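Long-range contacts in integral membrane indolylacetylinositol arabinosyltransferase EmbC (Mycolicibacterium smegmatis, PDB 7BVE), which probably polymerises arabinose into the arabinan of mycobacterial cell-wall polysaccharide as a membrane-embedded arabinosyltransferase, and is seen here with the drug ethambutol bound: residues I283-R288 with A297-W302; M962-V967 with P1003-L1008. All coordinates share one frame; numbering follows the deposited sequence.

Interaction 1 (I283-R288 with A297-W302)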
loop_
_atom_site.group_PDB
_atom_site.type_symbol
_atom_site.label_atom_id
_atom_site.label_comp_id
_atom_site.label_asym_id
_atom_site.label_seq_id
_atom_site.Cartn_x
_atom_site.Cartn_y
_atom_site.Cartn_z
ATOM N N ILE A 283 -6.506 26.116 7.197
ATOM C CA ILE A 283 -7.640 26.968 6.864
ATOM C C ILE A 283 -7.674 28.217 7.733
ATOM O O ILE A 283 -8.043 29.297 7.257
ATOM C CB ILE A 283 -8.927 26.134 6.977
ATOM C CG1 ILE A 283 -8.883 24.996 5.968
ATOM C CG2 ILE A 283 -10.165 26.956 6.728
ATOM C CD1 ILE A 283 -9.950 23.991 6.163
ATOM N N LEU A 284 -7.249 28.120 8.992
ATOM C CA LEU A 284 -7.248 29.299 9.849
ATOM C C LEU A 284 -6.193 30.308 9.411
ATOM O O LEU A 284 -6.445 31.517 9.420
ATOM C CB LEU A 284 -7.037 28.886 11.302
ATOM C CG LEU A 284 -7.134 29.993 12.348
ATOM C CD1 LEU A 284 -8.521 30.585 12.377
ATOM C CD2 LEU A 284 -6.756 29.462 13.706
ATOM N N THR A 285 -5.034 29.834 8.953
ATOM C CA THR A 285 -3.993 30.745 8.496
ATOM C C THR A 285 -4.357 31.384 7.162
ATOM O O THR A 285 -4.124 32.588 6.959
ATOM C CB THR A 285 -2.676 29.988 8.400
ATOM O OG1 THR A 285 -2.416 29.348 9.652
ATOM C CG2 THR A 285 -1.552 30.930 8.119
ATOM N N MET A 286 -4.945 30.595 6.250
ATOM C CA MET A 286 -5.473 31.134 4.997
ATOM C C MET A 286 -6.512 32.224 5.238
ATOM O O MET A 286 -6.430 33.322 4.662
ATOM C CB MET A 286 -6.098 30.010 4.181
ATOM C CG MET A 286 -5.149 29.045 3.547
ATOM S SD MET A 286 -6.116 27.723 2.817
ATOM C CE MET A 286 -7.035 28.658 1.627
ATOM N N ALA A 287 -7.492 31.938 6.097
ATOM C CA ALA A 287 -8.552 32.892 6.385
ATOM C C ALA A 287 -8.037 34.107 7.135
ATOM O O ALA A 287 -8.640 35.177 7.051
ATOM C CB ALA A 287 -9.654 32.214 7.189
ATOM N N ARG A 288 -6.933 33.976 7.862
ATOM C CA ARG A 288 -6.448 35.130 8.596
ATOM C C ARG A 288 -5.668 36.075 7.687
ATOM O O ARG A 288 -5.750 37.296 7.846
ATOM C CB ARG A 288 -5.597 34.687 9.779
ATOM C CG ARG A 288 -5.442 35.789 10.791
ATOM C CD ARG A 288 -4.478 35.480 11.906
ATOM N NE ARG A 288 -4.842 34.325 12.709
ATOM C CZ ARG A 288 -4.099 33.885 13.716
ATOM N NH1 ARG A 288 -2.995 34.522 14.053
ATOM N NH2 ARG A 288 -4.473 32.824 14.402
ATOM N N ALA A 297 -5.873 33.513 -1.324
ATOM C CA ALA A 297 -4.779 32.705 -1.835
ATOM C C ALA A 297 -4.667 31.404 -1.065
ATOM O O ALA A 297 -4.957 31.343 0.129
ATOM C CB ALA A 297 -3.447 33.441 -1.729
ATOM N N ASN A 298 -4.236 30.363 -1.757
ATOM C CA ASN A 298 -3.731 29.190 -1.067
ATOM C C ASN A 298 -2.311 29.499 -0.637
ATOM O O ASN A 298 -1.468 29.867 -1.460
ATOM C CB ASN A 298 -3.783 27.962 -1.963
ATOM C CG ASN A 298 -3.569 26.680 -1.202
ATOM O OD1 ASN A 298 -3.266 26.687 -0.019
ATOM N ND2 ASN A 298 -3.771 25.569 -1.870
ATOM N N TYR A 299 -2.047 29.346 0.651
ATOM C CA TYR A 299 -0.945 30.066 1.262
ATOM C C TYR A 299 0.308 29.212 1.332
ATOM O O TYR A 299 1.421 29.723 1.200
ATOM C CB TYR A 299 -1.400 30.528 2.639
ATOM C CG TYR A 299 -0.455 31.362 3.441
ATOM C CD1 TYR A 299 -0.170 32.663 3.079
ATOM C CD2 TYR A 299 0.080 30.875 4.620
ATOM C CE1 TYR A 299 0.665 33.436 3.842
ATOM C CE2 TYR A 299 0.909 31.636 5.385
ATOM C CZ TYR A 299 1.194 32.913 4.996
ATOM O OH TYR A 299 2.023 33.674 5.767
ATOM N N TYR A 300 0.146 27.911 1.510
ATOM C CA TYR A 300 1.274 27.027 1.725
ATOM C C TYR A 300 1.753 26.338 0.460
ATOM O O TYR A 300 2.783 25.672 0.503
ATOM C CB TYR A 300 0.914 25.974 2.775
ATOM C CG TYR A 300 0.678 26.529 4.158
ATOM C CD1 TYR A 300 1.736 26.848 4.987
ATOM C CD2 TYR A 300 -0.603 26.727 4.634
ATOM C CE1 TYR A 300 1.527 27.351 6.243
ATOM C CE2 TYR A 300 -0.823 27.228 5.890
ATOM C CZ TYR A 300 0.244 27.536 6.689
ATOM O OH TYR A 300 0.026 28.034 7.945
ATOM N N ARG A 301 1.058 26.480 -0.663
ATOM C CA ARG A 301 1.441 25.730 -1.848
ATOM C C ARG A 301 0.942 26.474 -3.078
ATOM O O ARG A 301 0.041 27.308 -2.996
ATOM C CB ARG A 301 0.905 24.294 -1.767
ATOM C CG ARG A 301 1.492 23.285 -2.736
ATOM C CD ARG A 301 1.108 21.877 -2.369
ATOM N NE ARG A 301 1.578 20.937 -3.375
ATOM C CZ ARG A 301 2.799 20.408 -3.427
ATOM N NH1 ARG A 301 3.089 19.571 -4.406
ATOM N NH2 ARG A 301 3.713 20.707 -2.528
ATOM N N TRP A 302 1.609 26.209 -4.203
ATOM C CA TRP A 302 1.225 26.607 -5.564
ATOM C C TRP A 302 1.289 28.109 -5.807
ATOM O O TRP A 302 0.358 28.677 -6.366
ATOM C CB TRP A 302 -0.153 26.085 -5.975
ATOM C CG TRP A 302 -0.280 24.614 -5.974
ATOM C CD1 TRP A 302 0.416 23.743 -6.734
ATOM C CD2 TRP A 302 -1.277 23.851 -5.305
ATOM N NE1 TRP A 302 -0.013 22.472 -6.502
ATOM C CE2 TRP A 302 -1.064 22.511 -5.636
ATOM C CE3 TRP A 302 -2.301 24.163 -4.407
ATOM C CZ2 TRP A 302 -1.837 21.491 -5.116
ATOM C CZ3 TRP A 302 -3.057 23.149 -3.897
ATOM C CH2 TRP A 302 -2.826 21.832 -4.249
#

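Interaction 2 (M962-V967 with P1003-L1008). With 95E (Ethambutol), chain G.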
loop_
_atom_site.group_PDB
_atom_site.type_symbol
_atom_site.label_atom_id
_atom_site.label_comp_id
_atom_site.label_asym_id
_atom_site.label_seq_id
_atom_site.Cartn_x
_atom_site.Cartn_y
_atom_site.Cartn_z
ATOM N N MET A 962 6.493 32.251 11.002
ATOM C CA MET A 962 6.217 31.237 9.995
ATOM C C MET A 962 5.676 29.996 10.695
ATOM O O MET A 962 6.422 29.191 11.243
ATOM C CB MET A 962 7.448 30.909 9.173
ATOM C CG MET A 962 7.109 29.906 8.127
ATOM S SD MET A 962 8.407 29.404 7.024
ATOM C CE MET A 962 7.504 28.110 6.196
ATOM N N LEU A 963 4.363 29.846 10.681
ATOM C CA LEU A 963 3.724 28.660 11.216
ATOM C C LEU A 963 3.668 27.582 10.149
ATOM O O LEU A 963 3.524 27.871 8.962
ATOM C CB LEU A 963 2.308 28.993 11.680
ATOM C CG LEU A 963 2.168 29.969 12.837
ATOM C CD1 LEU A 963 0.750 30.408 12.954
ATOM C CD2 LEU A 963 2.587 29.285 14.095
ATOM N N ASP A 964 3.774 26.331 10.573
ATOM C CA ASP A 964 3.534 25.252 9.635
ATOM C C ASP A 964 2.041 24.973 9.546
ATOM O O ASP A 964 1.233 25.551 10.271
ATOM C CB ASP A 964 4.298 23.999 10.035
ATOM C CG ASP A 964 5.795 24.179 9.922
ATOM O OD1 ASP A 964 6.243 25.091 9.200
ATOM O OD2 ASP A 964 6.537 23.383 10.514
ATOM N N TRP A 965 1.665 24.086 8.636
ATOM C CA TRP A 965 0.244 23.901 8.388
ATOM C C TRP A 965 -0.423 22.970 9.388
ATOM O O TRP A 965 -1.641 22.786 9.320
ATOM C CB TRP A 965 0.011 23.407 6.963
ATOM C CG TRP A 965 0.575 22.086 6.624
ATOM C CD1 TRP A 965 1.800 21.836 6.110
ATOM C CD2 TRP A 965 -0.079 20.820 6.735
ATOM N NE1 TRP A 965 1.965 20.495 5.908
ATOM C CE2 TRP A 965 0.821 19.848 6.284
ATOM C CE3 TRP A 965 -1.340 20.415 7.181
ATOM C CZ2 TRP A 965 0.507 18.499 6.266
ATOM C CZ3 TRP A 965 -1.646 19.081 7.161
ATOM C CH2 TRP A 965 -0.729 18.138 6.709
ATOM N N LEU A 966 0.332 22.387 10.309
ATOM C CA LEU A 966 -0.221 21.686 11.456
ATOM C C LEU A 966 -0.316 22.569 12.686
ATOM O O LEU A 966 -1.327 22.540 13.386
ATOM C CB LEU A 966 0.632 20.464 11.783
ATOM C CG LEU A 966 0.556 19.260 10.858
ATOM C CD1 LEU A 966 1.661 18.312 11.192
ATOM C CD2 LEU A 966 -0.756 18.566 11.067
ATOM N N VAL A 967 0.700 23.382 12.948
ATOM C CA VAL A 967 0.768 24.147 14.196
ATOM C C VAL A 967 0.033 25.458 13.942
ATOM O O VAL A 967 0.606 26.545 13.863
ATOM C CB VAL A 967 2.217 24.339 14.649
ATOM C CG1 VAL A 967 2.734 23.060 15.101
ATOM C CG2 VAL A 967 3.115 24.693 13.492
ATOM N N PRO A 1003 7.325 18.346 2.961
ATOM C CA PRO A 1003 7.223 18.434 1.492
ATOM C C PRO A 1003 5.947 19.061 0.931
ATOM O O PRO A 1003 5.822 19.128 -0.296
ATOM C CB PRO A 1003 7.347 16.977 1.046
ATOM C CG PRO A 1003 8.184 16.383 2.038
ATOM C CD PRO A 1003 7.805 16.997 3.330
ATOM N N VAL A 1004 4.998 19.498 1.755
ATOM C CA VAL A 1004 3.899 20.307 1.245
ATOM C C VAL A 1004 4.394 21.706 0.908
ATOM O O VAL A 1004 3.993 22.300 -0.098
ATOM C CB VAL A 1004 2.753 20.329 2.274
ATOM C CG1 VAL A 1004 1.632 21.246 1.845
ATOM C CG2 VAL A 1004 2.232 18.933 2.493
ATOM N N MET A 1005 5.318 22.231 1.703
ATOM C CA MET A 1005 5.722 23.624 1.622
ATOM C C MET A 1005 7.048 23.831 0.907
ATOM O O MET A 1005 7.563 24.946 0.915
ATOM C CB MET A 1005 5.806 24.209 3.025
ATOM C CG MET A 1005 4.493 24.243 3.749
ATOM S SD MET A 1005 4.670 24.853 5.421
ATOM C CE MET A 1005 5.427 23.433 6.173
ATOM N N ASP A 1006 7.607 22.803 0.275
ATOM C CA ASP A 1006 8.960 22.910 -0.251
ATOM C C ASP A 1006 8.980 23.664 -1.578
ATOM O O ASP A 1006 7.982 24.218 -2.027
ATOM C CB ASP A 1006 9.592 21.528 -0.392
ATOM C CG ASP A 1006 8.796 20.592 -1.287
ATOM O OD1 ASP A 1006 7.670 20.927 -1.700
ATOM O OD2 ASP A 1006 9.314 19.497 -1.589
ATOM N N TYR A 1007 10.152 23.664 -2.215
ATOM C CA TYR A 1007 10.366 24.390 -3.460
ATOM C C TYR A 1007 9.625 23.786 -4.640
ATOM O O TYR A 1007 9.198 24.524 -5.528
ATOM C CB TYR A 1007 11.859 24.431 -3.776
ATOM C CG TYR A 1007 12.210 25.150 -5.052
ATOM C CD1 TYR A 1007 12.167 26.533 -5.119
ATOM C CD2 TYR A 1007 12.598 24.450 -6.187
ATOM C CE1 TYR A 1007 12.488 27.204 -6.280
ATOM C CE2 TYR A 1007 12.918 25.113 -7.357
ATOM C CZ TYR A 1007 12.862 26.493 -7.393
ATOM O OH TYR A 1007 13.179 27.174 -8.545
ATOM N N LEU A 1008 9.457 22.469 -4.675
ATOM C CA LEU A 1008 8.898 21.808 -5.844
ATOM C C LEU A 1008 7.393 21.947 -5.969
ATOM O O LEU A 1008 6.818 21.375 -6.897
ATOM C CB LEU A 1008 9.255 20.325 -5.837
ATOM C CG LEU A 1008 10.705 19.969 -6.121
ATOM C CD1 LEU A 1008 10.923 18.487 -5.919
ATOM C CD2 LEU A 1008 11.055 20.371 -7.536
HETATM C C2 95E G . -6.310 22.967 0.258
HETATM O O12 95E G . -3.641 16.292 4.739
HETATM C C11 95E G . -4.272 16.991 4.020
HETATM C C10 95E G . -3.583 17.974 3.074
HETATM C C13 95E G . -2.117 18.166 3.448
HETATM C C14 95E G . -1.173 17.594 2.396
HETATM N N9 95E G . -4.249 19.257 3.129
HETATM C C8 95E G . -5.226 19.296 2.066
HETATM C C7 95E G . -5.258 20.684 1.444
HETATM N N6 95E G . -6.117 21.552 2.215
HETATM C C3 95E G . -7.059 22.143 1.295
HETATM O O1 95E G . -6.204 22.550 -0.843
HETATM C C4 95E G . -8.011 23.030 2.079
HETATM C C5 95E G . -8.246 22.451 3.468
#

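Interaction 1 (I283-R288 with A297-W302)
Beside the ethambutol pocket, in the GT-C-type part of the enzyme, helix 281-293 packs against the loop that follows it, and two neighbouring side chains of the helix carry the contact. Thr-285 faces the loop and rests its methyl against two tyrosines, oblique to each ring. CG2 stands anti to the backbone N, an orientation that brings it 3.7 Å from CE2 of Tyr-299, while the same CG2 of Thr-285 lies 3.3 Å from OH of Tyr-300; in both pairs the side chains cross at nearly a right angle. The polar branch is occupied within the helix, where OG1 of Thr-285 bonds to the carbonyl oxygen of Gly-281. The tyrosines brace each other as well: CD2 of Tyr-299 sits 3.9 Å above the centre of the Tyr-300 ring, and CE2 of Tyr-300 lies in the plane of the Tyr-299 ring, at its edge.

Met-286 works by its flank and tip. Its CG is 4.1 Å from CB of Tyr-299, the two side chains sliding past each other in opposite directions, and a bend at chi3 (62°) brings CE to 3.7 Å from the carbonyl oxygen of Ala-297. SD of Met-286 lies 4.2 Å from OD1 of Asn-298, which has a weak hydrogen bond with Tyr-282 OH; CB of Asn-298 points away from the helix although the amide end returns towards it. Both segments reach the drug, through the pocket residue Ile-283 and through the side chain of Asn-298, whose nearest atom is about 4 Å from it.

Among the surrounding elements, Ile-283 and Met-286 rest on helix 314-320 and Trp-302 on helix 479-492, whereas Tyr-299 OH and Arg-288 NH1 hydrogen-bond to the carbonyl oxygens of Phe-977 and Gln-974, tying this corner to the C-terminal domain.

Interaction 2 (M962-V967 with P1003-L1008)
The indole of Trp-965 organises this contact, because its faces and its pyrrole edge meet different partners. CB of Trp-965 points toward the 1003-1008 loop, and CG takes the crowded position between the backbone N and the carbonyl carbon (chi1 63°), which lays the indole beside Val-1004 and ethambutol. One face receives the drug, whose C13 lies 3.5 Å from CH2 of Trp-965, above the ring but offset toward its rim; CG of Leu-966 covers the opposite face, likewise near the rim. The ethyl arm of ethambutol (C13, C14) thus lies against an aromatic face whose other side is packed by Leu-966.

Val-1004 and Met-1005 come in around the pyrrole part of the indole. Val-1004 crosses Trp-965 at about a right angle and approaches obliquely, its CB 3.7 Å from NE1 of Trp-965. The CG2 branch of Val-1004 continues to ethambutol, 3.7 Å from its C14, so valine and tryptophan share one end of the ligand. NE1 also donates a hydrogen bond to the carbonyl oxygen of Asn-1001, which restrains the rotation of the indole.

Met-1005 reaches the ring from its edge. A bend at chi3 (-74°) sets its CE 4.0 Å from CD1 of Trp-965, near the ring plane, and the sulfur makes an edge-on Met-aromatic contact. The same methyl lies 3.5 Å from OD1 of Asp-964, a carboxylate with a long, weak ion pair to Arg-990. From the start of the 962-967 segment, Met-962, fully extended, brings CE to 4.4 Å from SD of Met-1005, thioether against thioether.

In the fold, Met-962 belongs to the weakly bonded strand 961-963, at the edge of a mixed sheet within this chain, bonded through its backbone to the parallel strand 989-992, and the partner loop runs from helix 995-1001 towards helix 1016-1019.

Overall arrangement
Both contacts are buried, and together they illustrate how a pocket can be assembled where two domains meet: interaction 1 sets a loop against its own preceding helix in the GT-C-type part, interaction 2 sets the loop leaving strand 961-963 against another loop in the C-terminal domain. Their centres are about 11 Å apart, and they touch directly. Arg-301 NH2 probably hydrogen-bonds to Val-1004 O at 2.9 Å, and the ring of Tyr-300 packs its CD1 3.6 Å from SD of Met-1005. Methionine and threonine meet two tyrosines in the first, a tryptophan meets methionine and valine in the second; each contributes residues that meet ethambutol.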